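Local coordinates for protein triosephosphate isomerase (Trichomonas vaginalis, PDB 4O4V) that probably interconverts D-glyceraldehyde 3-phosphate and dihydroxyacetone phosphate in glycolysis and gluconeogenesis, working as a homodimer of TIM barrels, at residues A144-M149 with R190-A195. Sequence-based numbering, arbitrary orientation.
Sequences AQIEKM and RDILAA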
ATOM      1  N   ALA A 144      -7.929 -22.122  13.603  1.00 12.46           N
ATOM      2  CA  ALA A 144      -8.421 -22.018  12.243  1.00 13.57           C
ATOM      3  C   ALA A 144      -7.511 -21.119  11.416  1.00 12.33           C
ATOM      4  O   ALA A 144      -7.249 -21.408  10.251  1.00 13.38           O
ATOM      5  CB  ALA A 144      -9.861 -21.492  12.229  1.00 15.05           C
ATOM      6  N   GLN A 145      -7.041 -20.015  12.003  1.00 10.94           N
ATOM      7  CA  GLN A 145      -6.149 -19.113  11.282  1.00 11.36           C
ATOM      8  C   GLN A 145      -4.824 -19.798  10.946  1.00 11.28           C
ATOM      9  O   GLN A 145      -4.303 -19.670   9.825  1.00 12.49           O
ATOM     10  CB  GLN A 145      -5.881 -17.858  12.099  1.00 10.07           C
ATOM     11  CG  GLN A 145      -7.104 -16.975  12.303  1.00 10.73           C
ATOM     12  CD  GLN A 145      -6.749 -15.690  12.999  1.00 10.00           C
ATOM     13  OE1 GLN A 145      -6.110 -15.706  14.065  1.00 10.05           O
ATOM     14  NE2 GLN A 145      -7.116 -14.571  12.403  1.00 10.01           N
ATOM     15  N   ILE A 146      -4.243 -20.466  11.929  1.00 10.49           N
ATOM     16  CA  ILE A 146      -2.953 -21.151  11.719  1.00 11.72           C
ATOM     17  C   ILE A 146      -3.116 -22.310  10.741  1.00 12.35           C
ATOM     18  O   ILE A 146      -2.237 -22.546   9.909  1.00 12.18           O
ATOM     19  CB  ILE A 146      -2.347 -21.597  13.047  1.00 13.33           C
ATOM     20  CG1 ILE A 146      -2.037 -20.392  13.953  1.00 15.64           C
ATOM     21  CG2 ILE A 146      -1.090 -22.489  12.811  1.00 15.62           C
ATOM     22  CD1 ILE A 146      -0.945 -19.488  13.473  1.00 19.07           C
ATOM     23  N   GLU A 147      -4.237 -23.012  10.793  1.00 12.11           N
ATOM     24  CA  GLU A 147      -4.491 -24.093   9.854  1.00 14.35           C
ATOM     25  C   GLU A 147      -4.679 -23.607   8.419  1.00 13.52           C
ATOM     26  O   GLU A 147      -4.425 -24.372   7.487  1.00 14.96           O
ATOM     27  CB  GLU A 147      -5.684 -24.937  10.322  1.00 16.55           C
ATOM     28  CG  GLU A 147      -5.417 -25.736  11.598  1.00 17.73           C
ATOM     29  CD  GLU A 147      -6.626 -26.516  12.076  1.00 26.00           C
ATOM     30  OE1 GLU A 147      -6.942 -27.554  11.455  1.00 32.80           O
ATOM     31  OE2 GLU A 147      -7.252 -26.121  13.082  1.00 24.01           O
ATOM     32  N   LYS A 148      -5.112 -22.368   8.217  1.00 13.57           N
ATOM     33  CA  LYS A 148      -5.119 -21.791   6.870  1.00 14.62           C
ATOM     34  C   LYS A 148      -3.718 -21.392   6.408  1.00 12.13           C
ATOM     35  O   LYS A 148      -3.406 -21.468   5.215  1.00 15.57           O
ATOM     36  CB  LYS A 148      -6.050 -20.571   6.810  1.00 17.06           C
ATOM     37  N   MET A 149      -2.871 -20.991   7.340  1.00 11.74           N
ATOM     38  CA  MET A 149      -1.494 -20.622   7.015  1.00 10.93           C
ATOM     39  C   MET A 149      -0.622 -21.833   6.658  1.00 10.39           C
ATOM     40  O   MET A 149       0.179 -21.792   5.726  1.00 11.91           O
ATOM     41  CB  MET A 149      -0.865 -19.874   8.210  1.00 12.47           C
ATOM     42  CG  MET A 149       0.526 -19.285   7.949  1.00 11.41           C
ATOM     43  SD  MET A 149       1.597 -19.064   9.419  1.00 14.83           S
ATOM     44  CE  MET A 149       1.971 -20.757   9.782  1.00 18.06           C
ATOM     45  N   ARG A 190       2.128 -23.082  19.539  1.00  8.04           N
ATOM     46  CA  ARG A 190       3.194 -24.077  19.424  1.00  8.42           C
ATOM     47  C   ARG A 190       2.625 -25.483  19.391  1.00  8.68           C
ATOM     48  O   ARG A 190       3.098 -26.320  18.610  1.00  9.32           O
ATOM     49  CB  ARG A 190       4.218 -23.940  20.546  1.00  8.56           C
ATOM     50  CG  ARG A 190       5.549 -24.624  20.219  1.00  9.02           C
ATOM     51  CD  ARG A 190       6.661 -24.408  21.221  1.00  8.49           C
ATOM     52  NE  ARG A 190       6.856 -22.985  21.503  1.00  9.36           N
ATOM     53  CZ  ARG A 190       7.440 -22.102  20.691  1.00  7.74           C
ATOM     54  NH1 ARG A 190       7.968 -22.433  19.563  1.00  8.74           N
ATOM     55  NH2 ARG A 190       7.462 -20.810  21.062  1.00  8.92           N
ATOM     56  N   ASP A 191       1.607 -25.741  20.198  1.00  8.91           N
ATOM     57  CA  ASP A 191       0.999 -27.069  20.203  1.00 10.22           C
ATOM     58  C   ASP A 191       0.231 -27.374  18.922  1.00  9.70           C
ATOM     59  O   ASP A 191       0.208 -28.528  18.471  1.00 10.93           O
ATOM     60  CB  ASP A 191       0.118 -27.242  21.425  1.00 12.66           C
ATOM     61  CG  ASP A 191       0.917 -27.408  22.705  1.00 16.11           C
ATOM     62  OD1 ASP A 191       2.140 -27.704  22.648  1.00 16.74           O
ATOM     63  OD2 ASP A 191       0.289 -27.253  23.778  1.00 21.80           O
ATOM     64  N   ILE A 192      -0.393 -26.377  18.318  1.00 10.41           N
ATOM     65  CA  ILE A 192      -1.020 -26.581  17.016  1.00 12.15           C
ATOM     66  C   ILE A 192       0.053 -26.975  15.983  1.00 10.50           C
ATOM     67  O   ILE A 192      -0.122 -27.914  15.201  1.00 12.12           O
ATOM     68  CB  ILE A 192      -1.760 -25.317  16.562  1.00 12.42           C
ATOM     69  CG1 ILE A 192      -2.987 -25.046  17.441  1.00 14.70           C
ATOM     70  CG2 ILE A 192      -2.160 -25.428  15.091  1.00 14.68           C
ATOM     71  CD1 ILE A 192      -3.438 -23.598  17.450  1.00 16.44           C
ATOM     72  N   LEU A 193       1.147 -26.221  15.942  1.00  9.73           N
ATOM     73  CA  LEU A 193       2.239 -26.581  15.051  1.00 10.81           C
ATOM     74  C   LEU A 193       2.703 -28.004  15.313  1.00 10.03           C
ATOM     75  O   LEU A 193       2.886 -28.792  14.381  1.00 11.55           O
ATOM     76  CB  LEU A 193       3.433 -25.635  15.194  1.00 10.98           C
ATOM     77  CG  LEU A 193       3.189 -24.186  14.785  1.00 10.44           C
ATOM     78  CD1 LEU A 193       4.456 -23.390  15.048  1.00 12.01           C
ATOM     79  CD2 LEU A 193       2.790 -24.080  13.312  1.00 12.54           C
ATOM     80  N   ALA A 194       2.900 -28.369  16.574  1.00 10.03           N
ATOM     81  CA  ALA A 194       3.405 -29.695  16.873  1.00 12.10           C
ATOM     82  C   ALA A 194       2.462 -30.768  16.358  1.00 12.25           C
ATOM     83  O   ALA A 194       2.906 -31.765  15.775  1.00 13.48           O
ATOM     84  CB  ALA A 194       3.646 -29.863  18.360  1.00 11.36           C
ATOM     85  N   ALA A 195       1.167 -30.552  16.509  1.00 11.25           N
ATOM     86  CA  ALA A 195       0.151 -31.542  16.135  1.00 14.41           C
ATOM     87  C   ALA A 195      -0.015 -31.626  14.625  1.00 13.99           C
ATOM     88  O   ALA A 195      -0.304 -32.719  14.095  1.00 16.21           O
ATOM     89  CB  ALA A 195      -1.165 -31.207  16.780  1.00 15.83           C
TER
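Ile146 and Ile192 meet through their CG2 methyls: Ile146 CG2 lies 3.9 Å from Ile192 CG2, the two branched side chains meeting at a slant. The same Ile146 methyl reaches a second partner, with its CG2 4.2 Å from Leu193 CD2, and so faces two consecutive residues of the other helix. In Ile146, CG1 sits beside the backbone N (chi1 -63°), which turns CG2 away from that nitrogen and toward the other helix. Ile192 has nearly the same first torsion and presents the same branch in return. The nearest CA atoms of the two segments belong to this pair, Ile146 CA to Ile192 CA being 7.8 Å.

Beneath the contact, Ile163 of barrel strand 161-165 touches Ile146, Met149 and Leu193, tying both helices to one strand; Trp158 also bridges Met149 and Leu193. Arg190, on the same helix as Ile192 but clear of the contact, forms salt bridges to Asp226 and Asp228. Helices 138-149 and 179-197 thus pack side by side on the outer layer of the TIM barrel, one before and one after strand 161-165 in the sequence, following the repeating beta-alpha order of the fold. Joined by aliphatic carbon alone, the direct contact is small, 147 Å² over both sides, and consistent with dispersion and burial of apolar surface, with packing shared with Ile163 and Trp158.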